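Local coordinates for protein Cas13d (uncultured Ruminococcus sp, PDB 6IV9) that binds CRISPR RNA as the Cas13d effector of an RNA-targeting system and, through two HEPN domains, governs crRNA maturation and target cleavage, at residues N246-L249 / K250-R253; L259-P262 / K263-T267; L410-C413 / N414-N418; S556-I559 / T560-F564. The protein carries 2 engineered substitutions. All coordinates share one frame; numbering follows the deposited sequence.

Contact 1 of 4, residues N246-L249 / K250-R253; sequences NDLL and KTKR
Lys250 lies along the last turn of helix 232-251, and its side chain brushes first the backbone of Asn246 and then the carboxylate of Asp247. Its CB is 3.6 Å from Asn246 O, and CG comes closer, 3.2 Å from Asn246 O, the same carbonyl that accepts the helical bond from Lys250 N. CD stays near this oxygen. At chi3 (-71°) the chain bends, which brings CE 3.8 Å from Asp247 OD1. The ammonium ends 3.9 Å from the same oxygen, measured NZ to OD1, a long salt bridge that a water reinforces by donating to OD1 and weakly accepting from NZ.

Thr251 is held differently. With chi1 at 73°, OG1 falls between the backbone N and the carbonyl carbon and turns back to donate to the carbonyl of Leu248 (OG1 to O, 2.9 Å). Thr251 N reaches Leu248 O as well, but from far above the carbonyl plane. On the next residues the chain turns: Lys252 takes a positive phi, and its NZ makes a weak bond to Leu249 O, bridged also by a water, while its stronger partner is Glu261. The hydroxyl of Thr251 meanwhile accepts from Arg253 N, at 3.1 Å between N and OG1 and a fairly straight 161°. Buried Leu248 packs on Leu198 and Phe209, and Leu249 on Tyr273 of helix 267-291. One hydroxyl thus donates to Leu248 O and accepts from Arg253 N, joining the helix end to the chain leaving it, an ST turn at a helix C-terminus.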
loop_
_atom_site.group_PDB
_atom_site.type_symbol
_atom_site.label_atom_id
_atom_site.label_comp_id
_atom_site.label_asym_id
_atom_site.label_seq_id
_atom_site.Cartn_x
_atom_site.Cartn_y
_atom_site.Cartn_z
ATOM N N ASN A 246 -21.614 -12.346 14.616
ATOM C CA ASN A 246 -21.905 -13.799 14.559
ATOM C C ASN A 246 -22.094 -14.217 13.102
ATOM O O ASN A 246 -21.661 -15.274 12.761
ATOM C CB ASN A 246 -23.073 -14.186 15.454
ATOM C CG ASN A 246 -22.709 -14.119 16.913
ATOM O OD1 ASN A 246 -21.671 -14.604 17.302
ATOM N ND2 ASN A 246 -23.543 -13.499 17.709
ATOM N N ASP A 247 -22.709 -13.372 12.286
ATOM C CA ASP A 247 -22.911 -13.698 10.855
ATOM C C ASP A 247 -21.543 -13.889 10.199
ATOM O O ASP A 247 -21.372 -14.840 9.479
ATOM C CB ASP A 247 -23.664 -12.573 10.150
ATOM C CG ASP A 247 -25.149 -12.515 10.444
ATOM O OD1 ASP A 247 -25.691 -13.526 10.859
ATOM O OD2 ASP A 247 -25.744 -11.453 10.255
ATOM N N LEU A 248 -20.601 -13.000 10.484
ATOM C CA LEU A 248 -19.239 -13.104 9.913
ATOM C C LEU A 248 -18.552 -14.380 10.402
ATOM O O LEU A 248 -17.904 -15.019 9.630
ATOM C CB LEU A 248 -18.443 -11.867 10.324
ATOM C CG LEU A 248 -17.044 -11.773 9.732
ATOM C CD1 LEU A 248 -17.088 -11.839 8.224
ATOM C CD2 LEU A 248 -16.370 -10.497 10.170
ATOM N N LEU A 249 -18.713 -14.724 11.670
ATOM C CA LEU A 249 -18.080 -15.957 12.200
ATOM C C LEU A 249 -18.652 -17.191 11.488
ATOM O O LEU A 249 -17.905 -18.108 11.245
ATOM C CB LEU A 249 -18.300 -16.037 13.711
ATOM C CG LEU A 249 -17.600 -14.963 14.535
ATOM C CD1 LEU A 249 -18.101 -14.948 15.958
ATOM C CD2 LEU A 249 -16.099 -15.119 14.495
ATOM N N LYS A 250 -19.950 -17.181 11.215
ATOM C CA LYS A 250 -20.659 -18.314 10.568
ATOM C C LYS A 250 -20.163 -18.541 9.132
ATOM O O LYS A 250 -20.225 -19.658 8.667
ATOM C CB LYS A 250 -22.169 -18.163 10.759
ATOM C CG LYS A 250 -22.615 -18.236 12.211
ATOM C CD LYS A 250 -24.108 -18.284 12.455
ATOM C CE LYS A 250 -24.811 -16.984 12.164
ATOM N NZ LYS A 250 -26.036 -16.788 12.971
ATOM N N THR A 251 -19.705 -17.497 8.454
ATOM C CA THR A 251 -19.262 -17.665 7.049
ATOM C C THR A 251 -18.036 -18.561 6.944
ATOM O O THR A 251 -17.882 -19.136 5.898
ATOM C CB THR A 251 -19.008 -16.336 6.336
ATOM O OG1 THR A 251 -17.805 -15.765 6.833
ATOM C CG2 THR A 251 -20.156 -15.366 6.450
ATOM N N LYS A 252 -17.134 -18.458 7.918
ATOM C CA LYS A 252 -15.831 -19.163 7.975
ATOM C C LYS A 252 -14.807 -18.454 7.070
ATOM O O LYS A 252 -13.671 -18.911 6.996
ATOM C CB LYS A 252 -15.960 -20.649 7.647
ATOM C CG LYS A 252 -16.967 -21.427 8.471
ATOM C CD LYS A 252 -16.783 -21.243 9.943
ATOM C CE LYS A 252 -17.747 -22.045 10.789
ATOM N NZ LYS A 252 -17.885 -21.470 12.144
ATOM N N ARG A 253 -15.208 -17.330 6.483
ATOM C CA ARG A 253 -14.405 -16.517 5.528
ATOM C C ARG A 253 -13.220 -15.816 6.210
ATOM O O ARG A 253 -12.279 -15.438 5.520
ATOM C CB ARG A 253 -15.311 -15.558 4.767
ATOM C CG ARG A 253 -16.176 -16.250 3.732
ATOM C CD ARG A 253 -16.145 -15.521 2.408
ATOM N NE ARG A 253 -16.893 -16.182 1.364
ATOM C CZ ARG A 253 -18.195 -16.294 1.368
ATOM N NH1 ARG A 253 -18.901 -15.685 2.294
ATOM N NH2 ARG A 253 -18.792 -17.007 0.442
HETATM O O HOH W 1 -26.452 -13.532 13.576
HETATM O O HOH W 2 -15.924 -18.996 13.160
#

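Contact 2 of 4, residues L259-P262 / K263-T267; sequences LEEP and KTKDT
The carboxylates of Glu260 and Glu261 are each approached from above a face by a lysine further along the loop. Over one face of the Glu260 group stands the end of Lys263, with CE 3.8 Å from OE1 and NZ a little further, 4.3 Å from OE1, too far for a salt bridge. For Glu261 the ammonium of Lys265 also lies well above the carboxylate plane, and NZ to OE2 measures 3.8 Å, a long salt bridge. The other oxygen, OE1, is taken nearer the plane by Lys252. Placing CG between the backbone N and the carbonyl carbon (chi1 71°), Glu261 then runs extended to this double appointment, while Lys265 bends at chi2 (-67°) to meet it.

Between the charged pairs lies Pro262, its backbone extended; its CB is 4.2 Å from Thr264 OG1, and its ring packs on Tyr273. Outside the loop, Glu260 OE2 accepts from Ser578 N, and Asp266 OD2 caps Ala269 N at the start of helix 267-291. Glu261 O is buried here with no partner in the model. Apart from the proline packing, weakly directional charge attraction joins the two halves, without hydrogen bonds.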
loop_
_atom_site.group_PDB
_atom_site.type_symbol
_atom_site.label_atom_id
_atom_site.label_comp_id
_atom_site.label_asym_id
_atom_site.label_seq_id
_atom_site.Cartn_x
_atom_site.Cartn_y
_atom_site.Cartn_z
ATOM N N LEU A 259 -7.147 -15.768 10.008
ATOM C CA LEU A 259 -7.922 -15.811 11.275
ATOM C C LEU A 259 -8.788 -17.073 11.314
ATOM O O LEU A 259 -9.983 -16.976 11.191
ATOM C CB LEU A 259 -8.777 -14.561 11.405
ATOM C CG LEU A 259 -7.976 -13.286 11.570
ATOM C CD1 LEU A 259 -8.898 -12.095 11.625
ATOM C CD2 LEU A 259 -7.126 -13.375 12.816
ATOM N N GLU A 260 -8.142 -18.194 11.520
ATOM C CA GLU A 260 -8.769 -19.523 11.607
ATOM C C GLU A 260 -9.440 -19.712 12.967
ATOM O O GLU A 260 -8.787 -19.516 13.955
ATOM C CB GLU A 260 -7.599 -20.494 11.547
ATOM C CG GLU A 260 -7.982 -21.944 11.663
ATOM C CD GLU A 260 -7.302 -22.731 10.568
ATOM O OE1 GLU A 260 -6.376 -23.480 10.876
ATOM O OE2 GLU A 260 -7.673 -22.524 9.412
ATOM N N GLU A 261 -10.683 -20.183 12.992
ATOM C CA GLU A 261 -11.344 -20.524 14.277
ATOM C C GLU A 261 -10.630 -21.753 14.844
ATOM O O GLU A 261 -10.055 -22.494 14.085
ATOM C CB GLU A 261 -12.839 -20.789 14.093
ATOM C CG GLU A 261 -13.133 -22.081 13.373
ATOM C CD GLU A 261 -14.578 -22.464 13.101
ATOM O OE1 GLU A 261 -15.457 -21.658 13.338
ATOM O OE2 GLU A 261 -14.799 -23.581 12.636
ATOM N N PRO A 262 -10.651 -22.007 16.165
ATOM C CA PRO A 262 -9.980 -23.171 16.737
ATOM C C PRO A 262 -10.557 -24.500 16.236
ATOM O O PRO A 262 -11.675 -24.536 15.850
ATOM C CB PRO A 262 -10.278 -23.059 18.236
ATOM C CG PRO A 262 -10.547 -21.605 18.441
ATOM C CD PRO A 262 -11.252 -21.168 17.182
ATOM N N LYS A 263 -9.714 -25.523 16.184
ATOM C CA LYS A 263 -10.147 -26.879 15.762
ATOM C C LYS A 263 -11.123 -27.462 16.793
ATOM O O LYS A 263 -12.083 -28.076 16.393
ATOM C CB LYS A 263 -8.923 -27.758 15.520
ATOM C CG LYS A 263 -8.710 -28.145 14.065
ATOM C CD LYS A 263 -7.463 -27.561 13.434
ATOM C CE LYS A 263 -7.745 -26.726 12.203
ATOM N NZ LYS A 263 -9.195 -26.487 12.038
ATOM N N THR A 264 -10.851 -27.265 18.077
ATOM C CA THR A 264 -11.726 -27.762 19.165
ATOM C C THR A 264 -12.998 -26.915 19.261
ATOM O O THR A 264 -12.970 -25.778 18.829
ATOM C CB THR A 264 -10.979 -27.752 20.497
ATOM O OG1 THR A 264 -10.511 -26.424 20.701
ATOM C CG2 THR A 264 -9.797 -28.690 20.489
ATOM N N LYS A 265 -14.068 -27.491 19.801
ATOM C CA LYS A 265 -15.350 -26.764 19.991
ATOM C C LYS A 265 -15.478 -26.327 21.454
ATOM O O LYS A 265 -16.542 -25.886 21.859
ATOM C CB LYS A 265 -16.521 -27.598 19.485
ATOM C CG LYS A 265 -16.386 -28.008 18.032
ATOM C CD LYS A 265 -16.462 -26.845 17.112
ATOM C CE LYS A 265 -16.211 -27.231 15.674
ATOM N NZ LYS A 265 -16.668 -26.158 14.775
ATOM N N ASP A 266 -14.376 -26.424 22.173
ATOM C CA ASP A 266 -14.300 -26.048 23.596
ATOM C C ASP A 266 -14.738 -24.588 23.719
ATOM O O ASP A 266 -14.247 -23.768 22.967
ATOM C CB ASP A 266 -12.855 -26.267 24.028
ATOM C CG ASP A 266 -12.497 -25.657 25.359
ATOM O OD1 ASP A 266 -13.129 -26.041 26.356
ATOM O OD2 ASP A 266 -11.571 -24.837 25.393
ATOM N N THR A 267 -15.608 -24.297 24.675
ATOM C CA THR A 267 -16.158 -22.940 24.877
ATOM C C THR A 267 -15.035 -21.950 25.191
ATOM O O THR A 267 -15.032 -20.875 24.613
ATOM C CB THR A 267 -17.225 -22.986 25.979
ATOM O OG1 THR A 267 -18.291 -23.781 25.480
ATOM C CG2 THR A 267 -17.790 -21.635 26.332
#

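Contact 3 of 4, residues L410-C413 / N414-N418; sequences LLFC and NYYRN
Cys413 O accepts from Arg417 N at 3.0 Å and, straighter (165° at the hydrogen) and in the carbonyl plane, from Asn418 N at 3.2 Å, so that helix 400-418 ends in a wider pi-type turn.

The side chains of Phe412 and Tyr416 run side by side in the same direction, both with CG anti to the backbone N (chi1 162° for Phe412), and the ordinary helical bond from Tyr416 N to Phe412 O, 2.8 Å, ties their backbones. Their rings form an offset stack, centroids 4.8 Å apart and planes inclined by 27°. The touching is done by the CE1-CZ side of the phenylalanine ring: CE1 sits over a face of the tyrosine ring, 3.5 Å from its CG, and CZ lies above the same ring toward its rim, 3.6 Å from Tyr416 CD2. The overlap is therefore partial, with Tyr416 CB tucked against both Phe412 CE1 and the Phe412 carbonyl. On another flank, Tyr415 CD2 passes 3.3 Å from Leu411 O, and the amide nitrogen of Asn414 rests over the centre of the Tyr415 ring. The polar ends of these two reach helix 436-464: Tyr415 OH bonds Glu446, and Asn414 OD1 bonds Lys453.

Neighbouring helices pack round the buried side chains. Helix 436-464 packs against Leu410, Asn414 and Tyr415; helix 376-386 meets Leu411 and Tyr415; and helix 353-366 receives Phe412, Cys413 and Tyr416, while Arg417 reaches Asp355 in a salt bridge.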
loop_
_atom_site.group_PDB
_atom_site.type_symbol
_atom_site.label_atom_id
_atom_site.label_comp_id
_atom_site.label_asym_id
_atom_site.label_seq_id
_atom_site.Cartn_x
_atom_site.Cartn_y
_atom_site.Cartn_z
ATOM N N LEU A 410 25.661 -12.817 0.177
ATOM C CA LEU A 410 27.093 -12.528 -0.061
ATOM C C LEU A 410 27.248 -11.049 -0.413
ATOM O O LEU A 410 28.135 -10.423 0.101
ATOM C CB LEU A 410 27.560 -13.371 -1.241
ATOM C CG LEU A 410 27.704 -14.864 -0.991
ATOM C CD1 LEU A 410 28.262 -15.535 -2.225
ATOM C CD2 LEU A 410 28.592 -15.126 0.205
ATOM N N LEU A 411 26.388 -10.538 -1.283
ATOM C CA LEU A 411 26.451 -9.108 -1.676
ATOM C C LEU A 411 26.174 -8.225 -0.459
ATOM O O LEU A 411 26.830 -7.233 -0.302
ATOM C CB LEU A 411 25.399 -8.863 -2.752
ATOM C CG LEU A 411 25.600 -9.629 -4.053
ATOM C CD1 LEU A 411 24.632 -9.140 -5.103
ATOM C CD2 LEU A 411 27.027 -9.488 -4.534
ATOM N N PHE A 412 25.205 -8.609 0.355
ATOM C CA PHE A 412 24.845 -7.803 1.542
ATOM C C PHE A 412 26.046 -7.694 2.482
ATOM O O PHE A 412 26.401 -6.616 2.882
ATOM C CB PHE A 412 23.723 -8.524 2.282
ATOM C CG PHE A 412 23.496 -8.104 3.709
ATOM C CD1 PHE A 412 23.344 -6.777 4.050
ATOM C CD2 PHE A 412 23.393 -9.048 4.708
ATOM C CE1 PHE A 412 23.125 -6.404 5.360
ATOM C CE2 PHE A 412 23.168 -8.672 6.015
ATOM C CZ PHE A 412 23.038 -7.353 6.337
ATOM N N CYS A 413 26.687 -8.814 2.771
ATOM C CA CYS A 413 27.860 -8.827 3.677
ATOM C C CYS A 413 29.001 -7.999 3.078
ATOM O O CYS A 413 29.688 -7.322 3.803
ATOM C CB CYS A 413 28.277 -10.258 3.967
ATOM S SG CYS A 413 27.102 -11.104 5.046
ATOM N N ASN A 414 29.135 -8.034 1.770
ATOM C CA ASN A 414 30.214 -7.293 1.090
ATOM C C ASN A 414 30.080 -5.801 1.372
ATOM O O ASN A 414 31.079 -5.183 1.659
ATOM C CB ASN A 414 30.097 -7.464 -0.414
ATOM C CG ASN A 414 31.182 -6.728 -1.152
ATOM O OD1 ASN A 414 32.336 -7.100 -1.072
ATOM N ND2 ASN A 414 30.817 -5.682 -1.856
ATOM N N TYR A 415 28.867 -5.265 1.285
ATOM C CA TYR A 415 28.664 -3.811 1.477
ATOM C C TYR A 415 28.389 -3.421 2.928
ATOM O O TYR A 415 28.594 -2.276 3.268
ATOM C CB TYR A 415 27.512 -3.370 0.586
ATOM C CG TYR A 415 27.832 -3.396 -0.879
ATOM C CD1 TYR A 415 28.700 -2.478 -1.423
ATOM C CD2 TYR A 415 27.261 -4.326 -1.716
ATOM C CE1 TYR A 415 28.992 -2.479 -2.768
ATOM C CE2 TYR A 415 27.534 -4.338 -3.065
ATOM C CZ TYR A 415 28.407 -3.412 -3.588
ATOM O OH TYR A 415 28.681 -3.401 -4.905
ATOM N N TYR A 416 27.839 -4.333 3.710
ATOM C CA TYR A 416 27.467 -4.042 5.110
ATOM C C TYR A 416 28.646 -4.194 6.068
ATOM O O TYR A 416 28.646 -3.535 7.081
ATOM C CB TYR A 416 26.361 -4.991 5.539
ATOM C CG TYR A 416 25.718 -4.687 6.858
ATOM C CD1 TYR A 416 24.991 -3.531 7.051
ATOM C CD2 TYR A 416 25.811 -5.582 7.901
ATOM C CE1 TYR A 416 24.373 -3.267 8.255
ATOM C CE2 TYR A 416 25.217 -5.323 9.117
ATOM C CZ TYR A 416 24.486 -4.167 9.293
ATOM O OH TYR A 416 23.894 -3.928 10.488
ATOM N N ARG A 417 29.568 -5.097 5.768
ATOM C CA ARG A 417 30.689 -5.345 6.698
ATOM C C ARG A 417 32.052 -5.177 6.024
ATOM O O ARG A 417 32.830 -4.393 6.491
ATOM C CB ARG A 417 30.558 -6.764 7.247
ATOM C CG ARG A 417 29.512 -6.926 8.339
ATOM C CD ARG A 417 29.624 -6.096 9.608
ATOM N NE ARG A 417 29.049 -6.771 10.763
ATOM C CZ ARG A 417 29.497 -7.926 11.250
ATOM N NH1 ARG A 417 28.874 -8.520 12.248
ATOM N NH2 ARG A 417 30.571 -8.488 10.741
ATOM N N ASN A 418 32.310 -5.947 4.982
ATOM C CA ASN A 418 33.625 -5.991 4.302
ATOM C C ASN A 418 34.027 -4.710 3.574
ATOM O O ASN A 418 35.199 -4.384 3.619
ATOM C CB ASN A 418 33.659 -7.103 3.266
ATOM C CG ASN A 418 35.069 -7.387 2.817
ATOM O OD1 ASN A 418 35.913 -7.722 3.632
ATOM N ND2 ASN A 418 35.331 -7.229 1.536
#

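Contact 4 of 4, residues S556-I559 / T560-F564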
loop_
_atom_site.group_PDB
_atom_site.type_symbol
_atom_site.label_atom_id
_atom_site.label_comp_id
_atom_site.label_asym_id
_atom_site.label_seq_id
_atom_site.Cartn_x
_atom_site.Cartn_y
_atom_site.Cartn_z
ATOM N N SER A 556 9.204 9.024 16.796
ATOM C CA SER A 556 9.186 8.801 15.331
ATOM C C SER A 556 10.384 7.971 14.900
ATOM O O SER A 556 10.237 7.134 14.033
ATOM C CB SER A 556 9.092 10.071 14.570
ATOM O OG SER A 556 7.782 10.545 14.598
ATOM N N GLN A 557 11.555 8.273 15.452
ATOM C CA GLN A 557 12.750 7.266 15.173
ATOM C C GLN A 557 12.582 5.761 15.419
ATOM O O GLN A 557 12.849 4.931 14.611
ATOM C CB GLN A 557 14.023 7.790 15.837
ATOM C CG GLN A 557 15.261 6.973 15.498
ATOM C CD GLN A 557 15.600 6.997 14.026
ATOM O OE1 GLN A 557 15.169 6.147 13.244
ATOM N NE2 GLN A 557 16.392 7.977 13.629
ATOM N N ARG A 558 12.058 5.462 16.595
ATOM C CA ARG A 558 11.758 4.084 17.018
ATOM C C ARG A 558 10.633 3.532 16.135
ATOM O O ARG A 558 10.754 2.428 15.674
ATOM C CB ARG A 558 11.305 4.126 18.473
ATOM C CG ARG A 558 10.964 2.763 19.029
ATOM C CD ARG A 558 10.772 2.774 20.517
ATOM N NE ARG A 558 10.574 1.410 20.925
ATOM C CZ ARG A 558 10.293 1.045 22.149
ATOM N NH1 ARG A 558 10.410 1.914 23.131
ATOM N NH2 ARG A 558 9.892 -0.179 22.392
ATOM N N ILE A 559 9.597 4.323 15.888
ATOM C CA ILE A 559 8.467 3.829 15.051
ATOM C C ILE A 559 8.968 3.508 13.637
ATOM O O ILE A 559 8.623 2.470 13.128
ATOM C CB ILE A 559 7.308 4.832 15.045
ATOM C CG1 ILE A 559 6.718 5.015 16.443
ATOM C CG2 ILE A 559 6.259 4.428 14.041
ATOM C CD1 ILE A 559 5.858 6.233 16.593
ATOM N N THR A 560 9.820 4.352 13.078
ATOM C CA THR A 560 10.325 4.083 11.714
ATOM C C THR A 560 11.055 2.739 11.703
ATOM O O THR A 560 10.823 1.963 10.807
ATOM C CB THR A 560 11.333 5.158 11.299
ATOM O OG1 THR A 560 10.710 6.430 11.330
ATOM C CG2 THR A 560 11.891 4.943 9.918
ATOM N N ASN A 561 11.901 2.492 12.694
ATOM C CA ASN A 561 12.668 1.226 12.768
ATOM C C ASN A 561 11.743 0.023 12.973
ATOM O O ASN A 561 11.931 -0.969 12.323
ATOM C CB ASN A 561 13.712 1.293 13.876
ATOM C CG ASN A 561 14.749 2.367 13.647
ATOM O OD1 ASN A 561 14.975 2.784 12.532
ATOM N ND2 ASN A 561 15.388 2.814 14.705
ATOM N N GLU A 562 10.788 0.129 13.884
ATOM C CA GLU A 562 9.844 -0.976 14.181
ATOM C C GLU A 562 8.951 -1.290 12.980
ATOM O O GLU A 562 8.712 -2.436 12.695
ATOM C CB GLU A 562 9.005 -0.605 15.391
ATOM C CG GLU A 562 9.862 -0.359 16.596
ATOM C CD GLU A 562 9.117 -0.227 17.902
ATOM O OE1 GLU A 562 7.914 -0.034 17.876
ATOM O OE2 GLU A 562 9.773 -0.331 18.928
ATOM N N LEU A 563 8.481 -0.257 12.305
ATOM C CA LEU A 563 7.594 -0.430 11.134
ATOM C C LEU A 563 8.363 -1.171 10.038
ATOM O O LEU A 563 7.777 -1.930 9.324
ATOM C CB LEU A 563 7.121 0.949 10.696
ATOM C CG LEU A 563 5.675 1.303 11.007
ATOM C CD1 LEU A 563 5.060 0.516 12.126
ATOM C CD2 LEU A 563 5.451 2.777 11.153
ATOM N N PHE A 564 9.657 -0.923 9.921
ATOM C CA PHE A 564 10.461 -1.626 8.897
ATOM C C PHE A 564 10.433 -3.130 9.196
ATOM O O PHE A 564 10.292 -3.926 8.298
ATOM C CB PHE A 564 11.868 -1.038 8.886
ATOM C CG PHE A 564 12.727 -1.417 7.713
ATOM C CD1 PHE A 564 12.660 -0.717 6.531
ATOM C CD2 PHE A 564 13.640 -2.445 7.814
ATOM C CE1 PHE A 564 13.473 -1.054 5.466
ATOM C CE2 PHE A 564 14.455 -2.785 6.750
ATOM C CZ PHE A 564 14.368 -2.089 5.581
#
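Ile559 and Leu563 mark the tight side of this helical turn: Ile559 CG2 and Leu563 CD2 stand only 3.4 Å apart, closer than usual for two methyls. The chains lie side by side, but Leu563 has non-staggered torsions (chi1 -107°), so this very short approach is somewhat doubtful. Equally compact is the grip on Ser556 O, which takes the hydroxyl of Thr560 (OG1 to O, 2.8 Å) and the amide of Thr560 (N to O, 3.0 Å) from opposite faces of its carbonyl plane.

Arg558 and Glu562 form the ionic link. The extended arginine presents NE, 2.8 Å from Glu562 OE2, with the oxygen in the guanidinium plane but met from above the carboxylate plane, the two flat groups being nearly perpendicular at 83°. Glu562 OE1 accepts from Ser499 OG and Leu496 N, and Arg558 NH2 donates to Asp494 O, so each group also has partners beyond the pair.

The loose side is that of Gln557 and Asn561. Their amide planes are 20° apart, but in the conformer given two oxygens, Gln557 OE1 and Asn561 OD1, face each other without a hydrogen bond; Gln557 has a second conformer, so this detail is doubtful. Asn561 is exposed.

In the fold, helix 556-570 lays Ser556, Gln557 and Thr560 against helix 511-535, and Ile559 and Arg558 against loop residue Leu496, while Phe564 packs on a sugar of the bound RNA.

How the contacts relate
Contacts 1 and 2 lie at the surface and are joined directly: Lys252 NZ is 2.7 Å from Glu261 OE1 in a salt bridge, tying the end of helix 232-251 to the loop that precedes helix 267-291. Contacts 3 and 4 are buried turns of single helices, their centres about 24 Å apart, and neither touches the first pair. Chemistry follows position. Both surface contacts have long charge pairs; in contact 1 waters accompany them, beside the helix-end backbone bonds and a threonine hydroxyl. The buried ones use packed side chains: an aromatic stack in contact 3, tight methyls and a close salt bridge in contact 4, which alone comes within about 4 Å of the RNA.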